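Local coordinates for protein L-asparaginase I (Vibrio cholerae, PDB 2OCD) that probably catalyses the hydrolysis of L-asparagine to L-aspartate and ammonium, working in the cytoplasm as a homotetramer of the asparaginase 1 family, at residues F103-L108 with N145-F150; Q69-D74 with S99-M104; I267-T272 with G294-Y299; L241-G246 with L271-A276. One frame throughout, in Å; residues are numbered along the deposited sequence.

Contact 1: F103-L108 with N145-F150; sequences FMFENL and NEVTLF
F105 and V147 meet with the phenyl ring turned edge-on to the valine: V147 CG2 lies near the plane of the ring, 3.6 Å from F105 CD2, and the two side chains cross at about a right angle. The same methyl is approached by L108, whose CD2 comes to 4.2 Å from V147 CG2, so one valine branch takes both an aromatic edge and an aliphatic tip. That leucine branch makes its nearest approach to the backbone, with L108 CD2 3.5 Å from E146 C; it rests on the peptide that leads from E146 into V147. L108 reaches it because CG is anti to the backbone N (chi1 -169°), which swings the isobutyl group across to the strand. Farther along, N145 CB lies 3.6 Å from L108 O. The two carbonyl oxygens, L108 O and N145 O, are 3.4 Å apart and both accept, so they cannot bond to each other.

In the N-terminal α/β domain, V147 begins strand 147-151, a member of the mixed central sheet, and F105 is the first residue to leave helix 94-104. The chain passes directly from that helix into the short strand 105-106, where an aromatic side chain can fill the buried side while E106 stays partly exposed. A beta-branched valine suits the extended backbone opposite. I75 of helix 65-78 also packs on F105, and R332 donates to F105 O. The two acidic side chains have salt-bridge partners outside the contact: E106 pairs with K204 on the neighbouring strand 204-205, and E146 with R157.

Contact 2: Q69-D74 with S99-M104; sequences QLIADD and SALSFM
The helix pair 65-78 and 94-104 of the N-terminal domain packs here through Q69, I71 and A72 on one side and L101 and M104 on the other. M104, present as selenomethionine, has its chain bent at chi3 (76°), which turns the terminal methyl in between two neighbours: M104 CE is 3.4 Å from A72 CB and 3.3 Å from Q69 OE1. L101, a turn earlier, uses both branches. Its CD2 lies 3.9 Å from A72 CB, while L101 CD1 stands 4.2 Å from I71 CG2, those two side chains crossing at about a right angle.

The short segments cross at -51° with their axes 10.4 Å apart, consistent with ridges-into-grooves packing. Alanine suits the point of nearest backbone approach, opposite L101, because its small CB admits the two longer side chains. I71 also packs on Y54 and M58 of strand 48-58, an outer strand of the central sheet within this chain.

Q69 starts out away from the partner helix, but the bend at chi2 brings its amide back to the M104 methyl. Q69 NE2 donates to D73 OD1 one turn on (3.1 Å), with the bond tilted from both planar groups, and OE1 accepts from the backbone N of I208.

Contact 3: I267-T272 with G294-Y299; sequences IVVNLT and GVISGY
The N270 side chain, its CB 3.7 Å from V295 CG1, and the Y299 ring supply the flat groups where strands 267-272 and 296-297 run parallel at the edge of the four-stranded C-terminal sheet. The Y299 ring has S297 OG 3.8 Å above one face, over its centre; that hydroxyl also accepts from Y299 N, closing an ST turn. The N270 amide is swung out with CG anti to the backbone N (chi1 173°), where N270 OD1 is hydrogen-bonded to T242 OG1 and N270 ND2 to G246 O.

Three backbone bonds join the strands: I296 N to V268 O at 2.7 Å, N270 N to I296 O at 2.6 Å, and G298 N to N270 O at 3.1 Å. In the last, G298 N stands 37° out of the carbonyl plane of N270, as the chain turns out of the sheet.

V268 CG1 packs against both methyls of V295, beta-branched residues being at home on extended backbone. With no side chain at G298, L271 CD2 can settle 3.8 Å from its CA. G294, with positive phi, closes the preceding helix in a Schellman motif. Beyond the direct bonds, a water accepts from T272 N and donates to Y299 O, the water oxygen 2.6 Å from that carbonyl O.

Contact 4: L241-G246 with L271-A276; sequences LTFGVG and LTQCLA
Backbone bonds between T242 and its partners L271 and Q273 carry the parallel pairing of strands 237-242 and 267-272, the two strands of a β-α-β unit whose crossover holds helix 252-263. T242 N donates to L271 O at 2.9 Å, and Q273 N donates to T242 O at 2.7 Å.

Among side-chain polar contacts, T272 OG1 accepts from C274 N at 3.3 Å, an ST turn that bends the chain as it leaves the strand. The same hydroxyl points at G244 O, but the modelled 2.4 Å between them is too short to be trusted in detail. G244 has positive phi, which suits a glycine.

Van der Waals packing follows on. L241 CD2 lies 4.2 Å from L271 CB, and C274 SG is 3.9 Å from G244 CA. Q273 runs side by side with F243, amide and ring planes 62° apart and Q273 CD 3.7 Å from F243 CD1.

A second subunit covers this end: A276 extends the sheet in parallel with one of its strands. The bonds of T242 hold the two chains in register up to Q273, just before F243, whose ring packs on D92 of that neighbouring subunit, a predicted substrate-binding residue, and so probably lies close to its active site.

How the contacts relate
Contacts 1 and 2 form one cluster in the N-terminal domain, their centres 9 Å apart: helix 94-104 serves both, F103 and M104 are common to them, and F105 CE1 lies 4.0 Å from A72 CA. Contacts 3 and 4 form a second cluster on the C-terminal sheet, with strand 267-272 in the middle and centres 11 Å apart; N270 OD1 of contact 3 reaches T242 OG1 of contact 4 at 2.7 Å, a probable hydrogen bond. The two clusters do not touch; their centres are 24 to 27 Å apart and their nearest atoms about 10 to 11 Å. Contact 2 brings the I71 side chain about 9 Å from that of S60, a predicted substrate-binding residue, whereas contact 4 reaches D92 of a second subunit.

Contact 1: F103-L108 with N145-F150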
loop_
_atom_site.group_PDB
_atom_site.type_symbol
_atom_site.label_atom_id
_atom_site.label_comp_id
_atom_site.label_asym_id
_atom_site.label_seq_id
_atom_site.Cartn_x
_atom_site.Cartn_y
_atom_site.Cartn_z
ATOM N N PHE B 103 5.878 27.304 -15.979
ATOM C CA PHE B 103 5.224 28.508 -16.538
ATOM C C PHE B 103 6.145 29.385 -17.393
ATOM O O PHE B 103 5.706 29.907 -18.434
ATOM C CB PHE B 103 4.532 29.311 -15.456
ATOM C CG PHE B 103 3.515 28.521 -14.780
ATOM C CD1 PHE B 103 2.346 28.203 -15.447
ATOM C CD2 PHE B 103 3.766 27.963 -13.527
ATOM C CE1 PHE B 103 1.399 27.437 -14.876
ATOM C CE2 PHE B 103 2.818 27.174 -12.926
ATOM C CZ PHE B 103 1.618 26.887 -13.613
HETATM N N MSE B 104 7.410 29.496 -16.979
HETATM C CA MSE B 104 8.374 30.277 -17.704
HETATM C C MSE B 104 8.626 29.804 -19.108
HETATM O O MSE B 104 8.920 30.625 -19.976
HETATM C CB MSE B 104 9.698 30.293 -16.956
HETATM C CG MSE B 104 9.624 31.164 -15.716
HETATM SE SE MSE B 104 11.209 31.121 -14.604
HETATM C CE MSE B 104 12.315 32.247 -15.746
ATOM N N PHE B 105 8.565 28.492 -19.326
ATOM C CA PHE B 105 8.803 27.939 -20.642
ATOM C C PHE B 105 7.494 27.886 -21.381
ATOM O O PHE B 105 6.503 27.399 -20.883
ATOM C CB PHE B 105 9.381 26.525 -20.614
ATOM C CG PHE B 105 10.746 26.415 -20.003
ATOM C CD1 PHE B 105 11.718 27.370 -20.221
ATOM C CD2 PHE B 105 11.083 25.302 -19.264
ATOM C CE1 PHE B 105 12.957 27.242 -19.658
ATOM C CE2 PHE B 105 12.325 25.174 -18.722
ATOM C CZ PHE B 105 13.256 26.145 -18.911
ATOM N N GLU B 106 7.541 28.328 -22.619
ATOM C CA GLU B 106 6.389 28.424 -23.459
ATOM C C GLU B 106 6.681 27.648 -24.755
ATOM O O GLU B 106 7.696 27.877 -25.410
ATOM C CB GLU B 106 6.113 29.905 -23.666
ATOM C CG GLU B 106 5.465 30.287 -24.948
ATOM C CD GLU B 106 4.610 31.545 -24.761
ATOM O OE1 GLU B 106 3.560 31.421 -24.065
ATOM O OE2 GLU B 106 4.985 32.633 -25.286
ATOM N N ASN B 107 5.804 26.700 -25.082
ATOM C CA ASN B 107 5.976 25.811 -26.230
ATOM C C ASN B 107 7.231 24.983 -26.141
ATOM O O ASN B 107 7.961 24.834 -27.105
ATOM C CB ASN B 107 5.934 26.582 -27.559
ATOM C CG ASN B 107 4.682 27.442 -27.700
ATOM O OD1 ASN B 107 3.592 27.090 -27.216
ATOM N ND2 ASN B 107 4.841 28.591 -28.334
ATOM N N LEU B 108 7.482 24.440 -24.958
ATOM C CA LEU B 108 8.599 23.506 -24.740
ATOM C C LEU B 108 8.388 22.268 -25.617
ATOM O O LEU B 108 7.325 21.616 -25.545
ATOM C CB LEU B 108 8.622 23.101 -23.275
ATOM C CG LEU B 108 9.819 22.345 -22.758
ATOM C CD1 LEU B 108 11.004 23.311 -22.795
ATOM C CD2 LEU B 108 9.479 21.766 -21.357
ATOM N N ASN B 145 7.632 16.289 -23.216
ATOM C CA ASN B 145 8.031 17.678 -23.487
ATOM C C ASN B 145 7.396 18.643 -22.501
ATOM O O ASN B 145 6.635 19.529 -22.897
ATOM C CB ASN B 145 7.701 18.122 -24.930
ATOM C CG ASN B 145 8.381 17.263 -26.002
ATOM O OD1 ASN B 145 7.797 16.999 -27.060
ATOM N ND2 ASN B 145 9.623 16.846 -25.749
ATOM N N GLU B 146 7.714 18.447 -21.233
ATOM C CA GLU B 146 7.241 19.272 -20.157
ATOM C C GLU B 146 8.354 19.335 -19.125
ATOM O O GLU B 146 9.366 18.608 -19.212
ATOM C CB GLU B 146 6.008 18.711 -19.431
ATOM C CG GLU B 146 4.991 17.821 -20.141
ATOM C CD GLU B 146 3.734 17.523 -19.210
ATOM O OE1 GLU B 146 3.625 18.166 -18.132
ATOM O OE2 GLU B 146 2.840 16.668 -19.566
ATOM N N VAL B 147 8.152 20.217 -18.148
ATOM C CA VAL B 147 8.993 20.250 -16.951
ATOM C C VAL B 147 8.536 19.161 -15.970
ATOM O O VAL B 147 7.435 19.200 -15.445
ATOM C CB VAL B 147 9.019 21.641 -16.308
ATOM C CG1 VAL B 147 9.931 21.633 -15.120
ATOM C CG2 VAL B 147 9.569 22.646 -17.297
ATOM N N THR B 148 9.383 18.166 -15.758
ATOM C CA THR B 148 9.028 17.042 -14.893
ATOM C C THR B 148 10.027 16.887 -13.740
ATOM O O THR B 148 11.064 17.587 -13.694
ATOM C CB THR B 148 8.952 15.735 -15.729
ATOM O OG1 THR B 148 10.215 15.490 -16.372
ATOM C CG2 THR B 148 7.802 15.839 -16.812
ATOM N N LEU B 149 9.712 15.992 -12.801
ATOM C CA LEU B 149 10.481 15.871 -11.538
ATOM C C LEU B 149 10.644 14.403 -11.247
ATOM O O LEU B 149 9.653 13.667 -11.135
ATOM C CB LEU B 149 9.782 16.607 -10.380
ATOM C CG LEU B 149 10.478 16.762 -9.010
ATOM C CD1 LEU B 149 10.005 17.996 -8.186
ATOM C CD2 LEU B 149 10.324 15.566 -8.115
ATOM N N PHE B 150 11.884 13.959 -11.163
ATOM C CA PHE B 150 12.113 12.561 -10.978
ATOM C C PHE B 150 12.653 12.279 -9.565
ATOM O O PHE B 150 13.684 12.860 -9.158
ATOM C CB PHE B 150 13.035 12.064 -12.077
ATOM C CG PHE B 150 13.218 10.594 -12.079
ATOM C CD1 PHE B 150 12.170 9.752 -12.417
ATOM C CD2 PHE B 150 14.413 10.040 -11.778
ATOM C CE1 PHE B 150 12.324 8.362 -12.412
ATOM C CE2 PHE B 150 14.552 8.658 -11.780
ATOM C CZ PHE B 150 13.510 7.838 -12.084
#

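Contact 2: Q69-D74 with S99-M104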
loop_
_atom_site.group_PDB
_atom_site.type_symbol
_atom_site.label_atom_id
_atom_site.label_comp_id
_atom_site.label_asym_id
_atom_site.label_seq_id
_atom_site.Cartn_x
_atom_site.Cartn_y
_atom_site.Cartn_z
ATOM N N GLN B 69 15.439 32.432 -13.143
ATOM C CA GLN B 69 15.727 33.083 -14.417
ATOM C C GLN B 69 17.031 32.563 -14.975
ATOM O O GLN B 69 17.090 32.219 -16.171
ATOM C CB GLN B 69 15.845 34.606 -14.213
ATOM C CG GLN B 69 15.787 35.465 -15.465
ATOM C CD GLN B 69 14.453 35.325 -16.217
ATOM O OE1 GLN B 69 13.353 35.429 -15.628
ATOM N NE2 GLN B 69 14.548 35.060 -17.500
ATOM N N LEU B 70 18.066 32.524 -14.113
ATOM C CA LEU B 70 19.393 31.952 -14.429
ATOM C C LEU B 70 19.232 30.550 -15.009
ATOM O O LEU B 70 19.730 30.292 -16.119
ATOM C CB LEU B 70 20.292 31.893 -13.187
ATOM C CG LEU B 70 20.567 33.232 -12.442
ATOM C CD1 LEU B 70 21.688 33.214 -11.303
ATOM C CD2 LEU B 70 20.821 34.381 -13.474
ATOM N N ILE B 71 18.490 29.662 -14.316
ATOM C CA ILE B 71 18.295 28.313 -14.820
ATOM C C ILE B 71 17.555 28.330 -16.209
ATOM O O ILE B 71 17.992 27.707 -17.201
ATOM C CB ILE B 71 17.557 27.435 -13.792
ATOM C CG1 ILE B 71 18.285 27.426 -12.425
ATOM C CG2 ILE B 71 17.460 26.023 -14.281
ATOM C CD1 ILE B 71 17.452 26.782 -11.299
ATOM N N ALA B 72 16.434 29.052 -16.268
ATOM C CA ALA B 72 15.693 29.233 -17.522
ATOM C C ALA B 72 16.619 29.772 -18.611
ATOM O O ALA B 72 16.669 29.273 -19.711
ATOM C CB ALA B 72 14.509 30.174 -17.307
ATOM N N ASP B 73 17.383 30.804 -18.302
ATOM C CA ASP B 73 18.256 31.394 -19.318
ATOM C C ASP B 73 19.316 30.440 -19.800
ATOM O O ASP B 73 19.728 30.515 -20.931
ATOM C CB ASP B 73 18.919 32.634 -18.780
ATOM C CG ASP B 73 17.942 33.758 -18.547
ATOM O OD1 ASP B 73 16.830 33.753 -19.145
ATOM O OD2 ASP B 73 18.322 34.656 -17.754
ATOM N N ASP B 74 19.759 29.559 -18.919
ATOM C CA ASP B 74 20.802 28.614 -19.235
ATOM C C ASP B 74 20.195 27.595 -20.199
ATOM O O ASP B 74 20.689 27.367 -21.312
ATOM C CB ASP B 74 21.275 27.991 -17.931
ATOM C CG ASP B 74 22.284 26.916 -18.133
ATOM O OD1 ASP B 74 22.413 25.963 -17.322
ATOM O OD2 ASP B 74 22.955 27.005 -19.134
ATOM N N SER B 99 8.117 23.930 -10.733
ATOM C CA SER B 99 6.918 24.652 -10.964
ATOM C C SER B 99 7.121 25.954 -11.731
ATOM O O SER B 99 6.449 26.210 -12.754
ATOM C CB SER B 99 6.270 24.943 -9.623
ATOM O OG SER B 99 5.683 23.755 -9.101
ATOM N N ALA B 100 7.971 26.804 -11.170
ATOM C CA ALA B 100 8.357 28.083 -11.787
ATOM C C ALA B 100 8.662 27.917 -13.264
ATOM O O ALA B 100 8.096 28.640 -14.104
ATOM C CB ALA B 100 9.581 28.663 -11.083
ATOM N N LEU B 101 9.561 26.963 -13.561
ATOM C CA LEU B 101 10.014 26.724 -14.913
ATOM C C LEU B 101 8.891 26.251 -15.826
ATOM O O LEU B 101 8.961 26.510 -17.041
ATOM C CB LEU B 101 11.155 25.699 -14.962
ATOM C CG LEU B 101 12.449 26.130 -14.227
ATOM C CD1 LEU B 101 13.423 24.972 -14.052
ATOM C CD2 LEU B 101 13.135 27.364 -14.921
ATOM N N SER B 102 7.895 25.523 -15.289
ATOM C CA SER B 102 6.807 25.047 -16.125
ATOM C C SER B 102 6.107 26.242 -16.754
ATOM O O SER B 102 5.832 26.212 -17.960
ATOM C CB SER B 102 5.819 24.167 -15.387
ATOM O OG SER B 102 4.944 24.910 -14.582
ATOM N N PHE B 103 5.878 27.304 -15.979
ATOM C CA PHE B 103 5.224 28.508 -16.538
ATOM C C PHE B 103 6.145 29.385 -17.393
ATOM O O PHE B 103 5.706 29.907 -18.434
ATOM C CB PHE B 103 4.532 29.311 -15.456
ATOM C CG PHE B 103 3.515 28.521 -14.780
ATOM C CD1 PHE B 103 2.346 28.203 -15.447
ATOM C CD2 PHE B 103 3.766 27.963 -13.527
ATOM C CE1 PHE B 103 1.399 27.437 -14.876
ATOM C CE2 PHE B 103 2.818 27.174 -12.926
ATOM C CZ PHE B 103 1.618 26.887 -13.613
HETATM N N MSE B 104 7.410 29.496 -16.979
HETATM C CA MSE B 104 8.374 30.277 -17.704
HETATM C C MSE B 104 8.626 29.804 -19.108
HETATM O O MSE B 104 8.920 30.625 -19.976
HETATM C CB MSE B 104 9.698 30.293 -16.956
HETATM C CG MSE B 104 9.624 31.164 -15.716
HETATM SE SE MSE B 104 11.209 31.121 -14.604
HETATM C CE MSE B 104 12.315 32.247 -15.746
#

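Contact 3: I267-T272 with G294-Y299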
loop_
_atom_site.group_PDB
_atom_site.type_symbol
_atom_site.label_atom_id
_atom_site.label_comp_id
_atom_site.label_asym_id
_atom_site.label_seq_id
_atom_site.Cartn_x
_atom_site.Cartn_y
_atom_site.Cartn_z
ATOM N N ILE B 267 -4.716 40.191 -6.303
ATOM C CA ILE B 267 -5.306 38.888 -6.670
ATOM C C ILE B 267 -5.404 37.961 -5.446
ATOM O O ILE B 267 -4.502 37.907 -4.605
ATOM C CB ILE B 267 -4.548 38.224 -7.834
ATOM C CG1 ILE B 267 -5.050 38.785 -9.165
ATOM C CG2 ILE B 267 -4.786 36.770 -7.821
ATOM C CD1 ILE B 267 -3.980 38.925 -10.160
ATOM N N VAL B 268 -6.529 37.268 -5.336
ATOM C CA VAL B 268 -6.831 36.526 -4.162
ATOM C C VAL B 268 -7.314 35.135 -4.599
ATOM O O VAL B 268 -8.404 34.972 -5.171
ATOM C CB VAL B 268 -7.837 37.281 -3.271
ATOM C CG1 VAL B 268 -8.158 36.451 -1.980
ATOM C CG2 VAL B 268 -7.292 38.686 -2.887
ATOM N N VAL B 269 -6.466 34.135 -4.363
ATOM C CA VAL B 269 -6.678 32.815 -4.906
ATOM C C VAL B 269 -6.921 31.903 -3.734
ATOM O O VAL B 269 -6.259 32.004 -2.701
ATOM C CB VAL B 269 -5.456 32.341 -5.737
ATOM C CG1 VAL B 269 -4.205 32.324 -4.908
ATOM C CG2 VAL B 269 -5.703 30.944 -6.412
ATOM N N ASN B 270 -7.913 31.042 -3.892
ATOM C CA ASN B 270 -8.318 30.181 -2.830
ATOM C C ASN B 270 -7.813 28.754 -3.104
ATOM O O ASN B 270 -8.297 28.144 -4.031
ATOM C CB ASN B 270 -9.857 30.258 -2.718
ATOM C CG ASN B 270 -10.447 29.253 -1.717
ATOM O OD1 ASN B 270 -9.712 28.634 -0.881
ATOM N ND2 ASN B 270 -11.765 29.073 -1.796
ATOM N N LEU B 271 -6.836 28.255 -2.335
ATOM C CA LEU B 271 -6.433 26.841 -2.390
ATOM C C LEU B 271 -6.869 26.092 -1.141
ATOM O O LEU B 271 -7.040 26.691 -0.109
ATOM C CB LEU B 271 -4.942 26.692 -2.409
ATOM C CG LEU B 271 -4.046 27.290 -3.472
ATOM C CD1 LEU B 271 -2.679 26.632 -3.281
ATOM C CD2 LEU B 271 -4.556 27.027 -4.877
ATOM N N THR B 272 -7.001 24.777 -1.201
ATOM C CA THR B 272 -7.310 23.997 0.008
ATOM C C THR B 272 -6.060 23.721 0.890
ATOM O O THR B 272 -4.981 23.483 0.377
ATOM C CB THR B 272 -8.032 22.667 -0.370
ATOM O OG1 THR B 272 -8.566 22.044 0.810
ATOM C CG2 THR B 272 -7.087 21.697 -1.139
ATOM N N GLY B 294 -14.613 38.625 -4.505
ATOM C CA GLY B 294 -13.613 38.654 -5.605
ATOM C C GLY B 294 -12.498 37.593 -5.594
ATOM O O GLY B 294 -11.561 37.657 -6.401
ATOM N N VAL B 295 -12.586 36.624 -4.681
ATOM C CA VAL B 295 -11.576 35.586 -4.574
ATOM C C VAL B 295 -11.813 34.627 -5.711
ATOM O O VAL B 295 -12.950 34.384 -6.054
ATOM C CB VAL B 295 -11.705 34.838 -3.229
ATOM C CG1 VAL B 295 -10.551 33.835 -3.067
ATOM C CG2 VAL B 295 -11.768 35.857 -2.091
ATOM N N ILE B 296 -10.743 34.110 -6.306
ATOM C CA ILE B 296 -10.839 33.076 -7.367
ATOM C C ILE B 296 -10.311 31.694 -6.875
ATOM O O ILE B 296 -9.509 31.625 -5.925
ATOM C CB ILE B 296 -10.056 33.519 -8.660
ATOM C CG1 ILE B 296 -8.586 33.735 -8.369
ATOM C CG2 ILE B 296 -10.624 34.791 -9.224
ATOM C CD1 ILE B 296 -7.704 33.674 -9.638
ATOM N N SER B 297 -10.772 30.626 -7.527
ATOM C CA SER B 297 -10.427 29.234 -7.158
ATOM C C SER B 297 -9.116 28.876 -7.769
ATOM O O SER B 297 -8.846 29.314 -8.842
ATOM C CB SER B 297 -11.456 28.232 -7.713
ATOM O OG SER B 297 -11.262 26.900 -7.196
ATOM N N GLY B 298 -8.318 28.081 -7.090
ATOM C CA GLY B 298 -7.093 27.481 -7.644
ATOM C C GLY B 298 -7.346 25.978 -7.682
ATOM O O GLY B 298 -6.416 25.175 -7.660
ATOM N N TYR B 299 -8.620 25.598 -7.683
ATOM C CA TYR B 299 -9.002 24.221 -7.909
ATOM C C TYR B 299 -8.074 23.313 -7.081
ATOM O O TYR B 299 -8.062 23.441 -5.840
ATOM C CB TYR B 299 -8.993 23.948 -9.433
ATOM C CG TYR B 299 -9.936 24.882 -10.186
ATOM C CD1 TYR B 299 -11.290 24.524 -10.417
ATOM C CD2 TYR B 299 -9.513 26.136 -10.605
ATOM C CE1 TYR B 299 -12.185 25.408 -11.039
ATOM C CE2 TYR B 299 -10.377 26.998 -11.246
ATOM C CZ TYR B 299 -11.715 26.635 -11.461
ATOM O OH TYR B 299 -12.572 27.500 -12.125
HETATM O O HOH W 1 -8.733 38.721 -6.521
HETATM O O HOH W 2 -6.246 23.874 -4.090
#

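Contact 4: L241-G246 with L271-A276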
loop_
_atom_site.group_PDB
_atom_site.type_symbol
_atom_site.label_atom_id
_atom_site.label_comp_id
_atom_site.label_asym_id
_atom_site.label_seq_id
_atom_site.Cartn_x
_atom_site.Cartn_y
_atom_site.Cartn_z
ATOM N N LEU B 241 -5.297 29.616 2.062
ATOM C CA LEU B 241 -5.366 28.177 2.278
ATOM C C LEU B 241 -6.584 27.954 3.196
ATOM O O LEU B 241 -6.586 28.314 4.387
ATOM C CB LEU B 241 -4.052 27.625 2.869
ATOM C CG LEU B 241 -2.691 28.040 2.250
ATOM C CD1 LEU B 241 -1.450 27.881 3.179
ATOM C CD2 LEU B 241 -2.410 27.334 0.900
ATOM N N THR B 242 -7.643 27.392 2.631
ATOM C CA THR B 242 -8.909 27.254 3.346
ATOM C C THR B 242 -9.172 25.783 3.682
ATOM O O THR B 242 -8.384 24.910 3.280
ATOM C CB THR B 242 -10.068 27.819 2.526
ATOM O OG1 THR B 242 -10.197 27.074 1.320
ATOM C CG2 THR B 242 -9.862 29.340 2.192
ATOM N N PHE B 243 -10.281 25.525 4.393
ATOM C CA PHE B 243 -10.688 24.140 4.770
ATOM C C PHE B 243 -11.472 23.327 3.745
ATOM O O PHE B 243 -12.267 23.834 2.947
ATOM C CB PHE B 243 -11.536 24.128 6.034
ATOM C CG PHE B 243 -11.096 25.123 7.072
ATOM C CD1 PHE B 243 -9.895 24.976 7.719
ATOM C CD2 PHE B 243 -11.892 26.193 7.398
ATOM C CE1 PHE B 243 -9.495 25.883 8.681
ATOM C CE2 PHE B 243 -11.498 27.067 8.374
ATOM C CZ PHE B 243 -10.302 26.901 9.020
ATOM N N GLY B 244 -11.287 22.023 3.867
ATOM C CA GLY B 244 -11.913 21.056 2.975
ATOM C C GLY B 244 -11.993 21.621 1.568
ATOM O O GLY B 244 -10.974 21.960 0.975
ATOM N N VAL B 245 -13.199 21.791 1.052
ATOM C CA VAL B 245 -13.388 22.036 -0.386
ATOM C C VAL B 245 -13.357 23.521 -0.737
ATOM O O VAL B 245 -13.657 23.935 -1.869
ATOM C CB VAL B 245 -14.680 21.332 -0.867
ATOM C CG1 VAL B 245 -15.129 21.914 -2.107
ATOM C CG2 VAL B 245 -14.416 19.802 -1.070
ATOM N N GLY B 246 -12.967 24.324 0.231
ATOM C CA GLY B 246 -12.622 25.695 -0.038
ATOM C C GLY B 246 -13.422 26.653 0.808
ATOM O O GLY B 246 -13.865 27.683 0.309
ATOM N N LEU B 271 -6.836 28.255 -2.335
ATOM C CA LEU B 271 -6.433 26.841 -2.390
ATOM C C LEU B 271 -6.869 26.092 -1.141
ATOM O O LEU B 271 -7.040 26.691 -0.109
ATOM C CB LEU B 271 -4.942 26.692 -2.409
ATOM C CG LEU B 271 -4.046 27.290 -3.472
ATOM C CD1 LEU B 271 -2.679 26.632 -3.281
ATOM C CD2 LEU B 271 -4.556 27.027 -4.877
ATOM N N THR B 272 -7.001 24.777 -1.201
ATOM C CA THR B 272 -7.310 23.997 0.008
ATOM C C THR B 272 -6.060 23.721 0.890
ATOM O O THR B 272 -4.981 23.483 0.377
ATOM C CB THR B 272 -8.032 22.667 -0.370
ATOM O OG1 THR B 272 -8.566 22.044 0.810
ATOM C CG2 THR B 272 -7.087 21.697 -1.139
ATOM N N GLN B 273 -6.195 23.778 2.214
ATOM C CA GLN B 273 -5.121 23.315 3.099
ATOM C C GLN B 273 -5.079 21.765 3.191
ATOM O O GLN B 273 -4.083 21.216 3.604
ATOM C CB GLN B 273 -5.088 24.044 4.463
ATOM C CG GLN B 273 -6.233 23.811 5.429
ATOM C CD GLN B 273 -6.329 24.874 6.593
ATOM O OE1 GLN B 273 -6.421 26.096 6.364
ATOM N NE2 GLN B 273 -6.344 24.383 7.826
ATOM N N CYS B 274 -6.105 21.055 2.715
ATOM C CA CYS B 274 -5.997 19.578 2.494
ATOM C C CYS B 274 -4.950 19.147 1.462
ATOM O O CYS B 274 -4.664 19.903 0.539
ATOM C CB CYS B 274 -7.313 19.052 2.009
ATOM S SG CYS B 274 -8.470 19.169 3.278
ATOM N N LEU B 275 -4.402 17.945 1.590
ATOM C CA LEU B 275 -3.304 17.556 0.724
ATOM C C LEU B 275 -3.874 17.194 -0.656
ATOM O O LEU B 275 -3.870 18.007 -1.566
ATOM C CB LEU B 275 -2.471 16.443 1.364
ATOM C CG LEU B 275 -1.392 15.807 0.481
ATOM C CD1 LEU B 275 -0.267 16.840 0.243
ATOM C CD2 LEU B 275 -0.892 14.473 1.077
ATOM N N ALA B 276 -4.417 16.004 -0.829
ATOM C CA ALA B 276 -5.128 15.711 -2.071
ATOM C C ALA B 276 -6.439 16.471 -1.954
ATOM O O ALA B 276 -6.946 16.654 -0.844
ATOM C CB ALA B 276 -5.379 14.228 -2.205
#